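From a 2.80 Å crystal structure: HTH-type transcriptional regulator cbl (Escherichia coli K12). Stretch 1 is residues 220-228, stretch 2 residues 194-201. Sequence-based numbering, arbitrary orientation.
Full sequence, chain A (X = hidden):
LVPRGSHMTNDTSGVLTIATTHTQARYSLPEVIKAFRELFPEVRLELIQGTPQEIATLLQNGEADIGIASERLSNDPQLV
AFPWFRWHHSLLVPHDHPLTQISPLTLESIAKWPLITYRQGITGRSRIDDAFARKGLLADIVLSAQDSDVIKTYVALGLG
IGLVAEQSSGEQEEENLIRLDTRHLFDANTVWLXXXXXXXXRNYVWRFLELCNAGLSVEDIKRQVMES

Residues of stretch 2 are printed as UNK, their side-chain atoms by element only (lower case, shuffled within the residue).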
# COMPACT_ATOMS: atom_id res chain seq x y z
N ASP A 220 -16.42 7.30 29.29
CA ASP A 220 -16.03 8.59 28.75
C ASP A 220 -16.13 8.60 27.23
O ASP A 220 -16.51 9.61 26.62
CB ASP A 220 -14.63 8.98 29.24
CG ASP A 220 -14.37 8.52 30.67
OD1 ASP A 220 -15.10 8.97 31.60
OD2 ASP A 220 -13.44 7.71 30.86
N ILE A 221 -15.82 7.46 26.62
CA ILE A 221 -15.97 7.34 25.18
C ILE A 221 -17.45 7.51 24.78
O ILE A 221 -17.77 8.37 23.97
CB ILE A 221 -15.39 6.00 24.66
CG1 ILE A 221 -13.87 5.96 24.84
CG2 ILE A 221 -15.74 5.80 23.18
CD1 ILE A 221 -13.34 4.61 25.32
N LYS A 222 -18.33 6.72 25.37
CA LYS A 222 -19.76 6.81 25.09
C LYS A 222 -20.29 8.22 25.31
O LYS A 222 -21.00 8.76 24.47
CB LYS A 222 -20.54 5.87 25.99
CG LYS A 222 -20.49 4.42 25.59
CD LYS A 222 -21.23 3.59 26.64
CE LYS A 222 -21.31 2.14 26.23
NZ LYS A 222 -22.15 1.38 27.18
N ARG A 223 -19.95 8.80 26.45
CA ARG A 223 -20.48 10.09 26.86
C ARG A 223 -20.18 11.14 25.83
O ARG A 223 -21.00 12.00 25.54
CB ARG A 223 -19.81 10.49 28.16
CG ARG A 223 -20.59 11.48 29.00
CD ARG A 223 -19.82 11.74 30.31
NE ARG A 223 -19.47 10.49 31.00
CZ ARG A 223 -20.23 9.87 31.91
NH1 ARG A 223 -21.41 10.38 32.28
NH2 ARG A 223 -19.81 8.74 32.46
N GLN A 224 -19.00 11.04 25.27
CA GLN A 224 -18.46 12.05 24.38
C GLN A 224 -18.86 11.86 22.92
O GLN A 224 -18.96 12.82 22.18
CB GLN A 224 -16.96 12.02 24.52
CG GLN A 224 -16.31 13.32 24.22
CD GLN A 224 -14.85 13.09 23.98
OE1 GLN A 224 -14.11 12.78 24.91
NE2 GLN A 224 -14.43 13.20 22.72
N VAL A 225 -19.07 10.62 22.52
CA VAL A 225 -19.68 10.31 21.23
C VAL A 225 -21.14 10.75 21.20
O VAL A 225 -21.69 11.04 20.14
CB VAL A 225 -19.67 8.80 20.99
CG1 VAL A 225 -20.46 8.46 19.74
CG2 VAL A 225 -18.27 8.29 20.90
N MET A 226 -21.76 10.80 22.36
CA MET A 226 -23.20 10.90 22.38
C MET A 226 -23.67 12.31 22.65
O MET A 226 -24.75 12.71 22.21
CB MET A 226 -23.76 9.95 23.42
CG MET A 226 -25.03 9.30 22.99
SD MET A 226 -24.75 8.17 21.63
CE MET A 226 -23.82 6.89 22.46
N GLU A 227 -22.84 13.07 23.38
CA GLU A 227 -23.22 14.36 23.99
C GLU A 227 -23.94 15.36 23.07
O GLU A 227 -24.68 16.22 23.56
CB GLU A 227 -21.99 15.04 24.58
CG GLU A 227 -20.82 15.11 23.59
CD GLU A 227 -19.85 16.24 23.91
OE1 GLU A 227 -20.26 17.19 24.61
OE2 GLU A 227 -18.68 16.17 23.46
N SER A 228 -23.72 15.26 21.76
CA SER A 228 -24.33 16.19 20.80
C SER A 228 -25.68 15.69 20.24
O SER A 228 -25.84 14.51 19.93
CB SER A 228 -23.35 16.52 19.66
OG SER A 228 -22.28 17.33 20.12
N UNK A 194 -11.51 6.91 15.42
CA UNK A 194 -12.74 7.66 15.19
C UNK A 194 -14.00 6.81 15.18
O UNK A 194 -13.97 5.64 14.81
N UNK A 195 -15.11 7.41 15.59
CA UNK A 195 -16.43 6.77 15.46
C UNK A 195 -17.36 7.81 14.88
O UNK A 195 -17.09 9.03 15.00
c UNK A 195 -16.22 4.10 17.04
c UNK A 195 -16.98 6.38 16.84
c UNK A 195 -16.11 5.46 17.66
c UNK A 195 -16.50 5.44 19.11
N UNK A 196 -18.45 7.34 14.28
CA UNK A 196 -19.50 8.26 13.84
C UNK A 196 -20.17 8.94 15.03
O UNK A 196 -20.54 8.28 16.01
c UNK A 196 -21.64 8.33 12.44
c UNK A 196 -22.47 7.37 11.62
c UNK A 196 -20.53 7.50 13.02
c UNK A 196 -23.89 7.84 11.42
n UNK A 196 -23.90 8.79 10.31
N UNK A 197 -20.30 10.25 14.96
CA UNK A 197 -20.88 11.00 16.07
C UNK A 197 -22.37 10.73 16.25
O UNK A 197 -23.09 10.55 15.27
n UNK A 197 -19.66 15.44 18.85
c UNK A 197 -21.20 13.37 16.88
n UNK A 197 -19.48 15.04 16.58
c UNK A 197 -18.91 15.37 17.74
c UNK A 197 -20.90 14.76 16.45
n UNK A 197 -17.60 15.63 17.80
c UNK A 197 -20.65 12.48 15.85
N UNK A 198 -22.83 10.68 17.50
CA UNK A 198 -24.22 10.33 17.80
C UNK A 198 -24.62 8.90 17.43
O UNK A 198 -25.79 8.55 17.48
N UNK A 199 -23.68 8.05 17.05
CA UNK A 199 -24.03 6.70 16.66
C UNK A 199 -24.05 5.72 17.86
O UNK A 199 -23.11 5.70 18.65
c UNK A 199 -23.07 6.22 15.57
c UNK A 199 -23.48 4.95 14.85
n UNK A 199 -25.59 3.88 14.27
c UNK A 199 -24.91 5.04 14.32
o UNK A 199 -25.40 6.13 13.95
N UNK A 200 -25.12 4.94 18.00
CA UNK A 200 -25.14 3.80 18.92
C UNK A 200 -24.26 2.63 18.42
O UNK A 200 -24.12 2.43 17.21
c UNK A 200 -27.15 4.85 21.00
c UNK A 200 -26.58 3.30 19.09
c UNK A 200 -28.93 3.41 19.99
c UNK A 200 -27.65 4.21 19.71
N UNK A 201 -23.69 1.85 19.34
CA UNK A 201 -22.81 0.73 18.96
C UNK A 201 -23.03 -0.57 19.74
O UNK A 201 -23.68 -0.58 20.80
o UNK A 201 -20.71 1.02 16.37
n UNK A 201 -20.35 3.24 16.17
c UNK A 201 -21.36 1.13 19.11
c UNK A 201 -20.97 2.40 18.36
c UNK A 201 -20.67 2.16 16.87

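Position 194 has four backbone atoms and no side-chain atoms, which identifies Gly194. It lies in the strand with phi/psi of -116/150°, a region open to any residue, and an ideal CB here would have nothing of stretch 1 within 5.5 Å; the absent side chain is therefore not explained by this contact.

Position 195 carries four carbons, forked at the second. The CA-to-CB bond points toward the helix, and one terminal carbon lies 3.8 Å from Val225 CG2. A fork at the second carbon, not the first, makes this Leu195. Its CD1 also approaches Ile221 CG2 at 4.2 Å, so it meets side chains one helical turn apart.

At position 196 four carbons run in a row to a terminal nitrogen, and CA-to-CB points away from stretch 1. This is Lys196, with chi1 to chi3 all t. Only its backbone makes close contact: Lys196 O is 3.7 Å from Val225 CG1.

Position 197 shows three carbons, a nitrogen, and a carbon bearing two further nitrogens, a guanidinium that defines Arg197. CA-to-CB points sideways, but the end of the chain comes nearer the helix: Arg197 NH1 is 3.5 Å from Ser228 OG and 4.3 Å from Gln224 O, both placed obliquely to the guanidinium plane. Ser228 is poorly ordered, which limits the weight of the shorter distance.

Position 198 again lacks side-chain atoms, and its phi of 65° by itself favours the residue it must be, Gly198. Its N donates to Val225 O at 2.9 Å with an N-H...O angle of 155°.

Position 199 has three carbons, the third carrying one oxygen and one nitrogen: the amide of Gln199. The side chain starts away from the helix, while Gln199 O lies 4.1 Å from Met226 CE.

Position 200 repeats the four-carbon pattern forked at the second, hence Leu200. CA-to-CB points away, yet the end returns, with Leu200 CD2 4.1 Å from Met226 SD.

Position 201 has three carbons ending in an amide, giving Gln201; its side chain stays 6.2 Å or more from stretch 1.

The contact buries 396 Å² in total and centres on Val225. A type II turn from Lys196 to Gln199, closed by a weak bond from Gln199 N to Lys196 O, brings Gly198 CA within 4.7 Å of Met226 CA and presents Gly198 N to the Val225 carbonyl near the end of the helix. Apolar packing by Leu195 and Leu200 accompanies the hydrogen bond from Gly198 N to Val225 O.

Stretch 2, residues 194-201: GLKRGQLQ
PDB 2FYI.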